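Local coordinates for fucolectin-related protein (Streptococcus pneumoniae, PDB 2WMF) that probably hydrolyses glycosidic bonds in host blood-group antigens, as a family 98 glycoside hydrolase linked to fucose utilization, at residues 106-111 with 140-145. Numbering follows the deposited sequence.
Sequences EEAQSL and YSVLKG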
loop_
_atom_site.group_PDB
_atom_site.type_symbol
_atom_site.label_atom_id
_atom_site.label_comp_id
_atom_site.label_asym_id
_atom_site.label_seq_id
_atom_site.Cartn_x
_atom_site.Cartn_y
_atom_site.Cartn_z
ATOM N N GLU A 106 -22.718 -3.905 -17.388
ATOM C CA GLU A 106 -22.970 -4.463 -18.722
ATOM C C GLU A 106 -21.696 -4.521 -19.574
ATOM O O GLU A 106 -21.384 -5.540 -20.202
ATOM C CB GLU A 106 -24.055 -3.647 -19.438
ATOM C CG GLU A 106 -25.463 -3.930 -18.920
ATOM C CD GLU A 106 -26.007 -5.288 -19.378
ATOM O OE1 GLU A 106 -25.880 -5.594 -20.574
ATOM O OE2 GLU A 106 -26.524 -6.046 -18.546
ATOM N N GLU A 107 -20.956 -3.417 -19.569
ATOM C CA GLU A 107 -19.731 -3.337 -20.346
ATOM C C GLU A 107 -18.695 -4.326 -19.798
ATOM O O GLU A 107 -18.063 -5.059 -20.566
ATOM C CB GLU A 107 -19.253 -1.893 -20.327
ATOM C CG GLU A 107 -18.212 -1.560 -21.273
ATOM C CD GLU A 107 -17.827 -0.084 -21.144
ATOM O OE1 GLU A 107 -18.653 0.736 -20.655
ATOM O OE2 GLU A 107 -16.694 0.247 -21.538
ATOM N N ALA A 108 -18.503 -4.348 -18.472
ATOM C CA ALA A 108 -17.549 -5.291 -17.864
ATOM C C ALA A 108 -17.923 -6.750 -18.144
ATOM O O ALA A 108 -17.036 -7.615 -18.399
ATOM C CB ALA A 108 -17.412 -5.059 -16.335
ATOM N N GLN A 109 -19.204 -7.054 -18.032
ATOM C CA GLN A 109 -19.652 -8.448 -18.269
ATOM C C GLN A 109 -19.366 -8.847 -19.712
ATOM O O GLN A 109 -18.872 -9.948 -19.949
ATOM C CB GLN A 109 -21.132 -8.606 -17.939
ATOM C CG GLN A 109 -21.603 -10.038 -17.940
ATOM C CD GLN A 109 -21.117 -10.816 -16.761
ATOM O OE1 GLN A 109 -21.222 -10.371 -15.606
ATOM N NE2 GLN A 109 -20.609 -12.036 -17.031
ATOM N N SER A 110 -19.625 -7.947 -20.660
ATOM C CA SER A 110 -19.366 -8.255 -22.080
ATOM C C SER A 110 -17.871 -8.524 -22.398
ATOM O O SER A 110 -17.544 -9.308 -23.303
ATOM C CB SER A 110 -19.924 -7.150 -22.962
ATOM O OG SER A 110 -19.079 -6.011 -22.944
ATOM N N LEU A 111 -16.979 -7.887 -21.622
ATOM C CA LEU A 111 -15.527 -8.038 -21.757
ATOM C C LEU A 111 -14.848 -8.988 -20.757
ATOM O O LEU A 111 -13.619 -9.187 -20.798
ATOM C CB LEU A 111 -14.872 -6.649 -21.666
ATOM C CG LEU A 111 -15.259 -5.616 -22.751
ATOM C CD1 LEU A 111 -14.680 -4.216 -22.450
ATOM C CD2 LEU A 111 -14.808 -6.093 -24.132
ATOM N N TYR A 140 -24.628 -10.586 -12.560
ATOM C CA TYR A 140 -23.311 -10.311 -13.111
ATOM C C TYR A 140 -22.218 -11.142 -12.421
ATOM O O TYR A 140 -21.819 -10.840 -11.279
ATOM C CB TYR A 140 -22.994 -8.816 -12.959
ATOM C CG TYR A 140 -23.920 -7.913 -13.745
ATOM C CD1 TYR A 140 -23.850 -7.880 -15.151
ATOM C CD2 TYR A 140 -24.926 -7.172 -13.115
ATOM C CE1 TYR A 140 -24.694 -7.089 -15.887
ATOM C CE2 TYR A 140 -25.801 -6.362 -13.865
ATOM C CZ TYR A 140 -25.671 -6.349 -15.260
ATOM O OH TYR A 140 -26.505 -5.568 -16.008
ATOM N N SER A 141 -21.696 -12.140 -13.131
ATOM C CA SER A 141 -20.584 -12.937 -12.617
ATOM C C SER A 141 -19.293 -12.089 -12.453
ATOM O O SER A 141 -18.431 -12.433 -11.653
ATOM C CB SER A 141 -20.303 -14.163 -13.521
ATOM O OG SER A 141 -19.868 -13.791 -14.799
ATOM N N VAL A 142 -19.170 -11.023 -13.243
ATOM C CA VAL A 142 -17.974 -10.129 -13.130
ATOM C C VAL A 142 -17.996 -9.256 -11.867
ATOM O O VAL A 142 -16.972 -8.675 -11.524
ATOM C CB VAL A 142 -17.756 -9.209 -14.362
ATOM C CG1 VAL A 142 -17.464 -10.034 -15.632
ATOM C CG2 VAL A 142 -18.898 -8.263 -14.556
ATOM N N LEU A 143 -19.136 -9.144 -11.198
ATOM C CA LEU A 143 -19.227 -8.307 -9.999
ATOM C C LEU A 143 -18.606 -9.079 -8.830
ATOM O O LEU A 143 -19.197 -9.999 -8.314
ATOM C CB LEU A 143 -20.663 -7.897 -9.704
ATOM C CG LEU A 143 -20.861 -7.014 -8.460
ATOM C CD1 LEU A 143 -19.937 -5.749 -8.524
ATOM C CD2 LEU A 143 -22.344 -6.638 -8.184
ATOM N N LYS A 144 -17.428 -8.637 -8.393
ATOM C CA LYS A 144 -16.639 -9.339 -7.390
ATOM C C LYS A 144 -16.815 -8.811 -5.980
ATOM O O LYS A 144 -16.437 -9.480 -5.022
ATOM C CB LYS A 144 -15.132 -9.325 -7.764
ATOM C CG LYS A 144 -14.828 -9.882 -9.157
ATOM C CD LYS A 144 -15.305 -11.342 -9.233
ATOM C CE LYS A 144 -14.761 -12.036 -10.439
ATOM N NZ LYS A 144 -15.102 -11.275 -11.557
ATOM N N GLY A 145 -17.467 -7.669 -5.828
ATOM C CA GLY A 145 -17.646 -7.065 -4.518
ATOM C C GLY A 145 -17.847 -5.574 -4.598
ATOM O O GLY A 145 -18.069 -4.999 -5.675
#
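Gln109 uses both ends of its amide to grip the turn made by residues 140-143. Gln109 OE1 accepts from Val142 N at 3.2 Å, nearly straight at the hydrogen. Gln109 NE2 donates to Ser141 OG at 2.9 Å, the oxygen lying in the amide plane. Glutamine suits this place because one flat group supplies acceptor and donor together, and the two bonds fix which way the amide is flipped; serine is short enough to keep its hydroxyl at the turn. With CG anti to the backbone N (chi1 -171°) and a bend at chi2, the chain carries the amide across.

About one turn earlier in the helix, Glu106 OE2 accepts from Tyr140 OH at 2.6 Å through its anti lone pair, the one away from the other oxygen. The carboxylate plane stands 75° from the ring. Tyrosine spans from turn to helix with a hydroxyl at its far end, and glutamate offers a flexible carboxylate to accept it. Gln109 OE1 also lies at the ring's edge, 3.6 Å from Tyr140 CD1. Beside the polar bonds, Val142 CG2 packs against Ala108 CB at 4.0 Å; the small methyl lets the valine come close.

The type I turn, closed by Leu143 N to Tyr140 O, positions Ser141 OG and Val142 N for Gln109, and Arg30 also binds Tyr140 O. The contact joins helix 95-111 to the start of strand 143-149 in the (beta/alpha)8 barrel. Its bonds, being directional, probably help to fix how the turn faces the helix, and the carboxylate probably polarises the phenol.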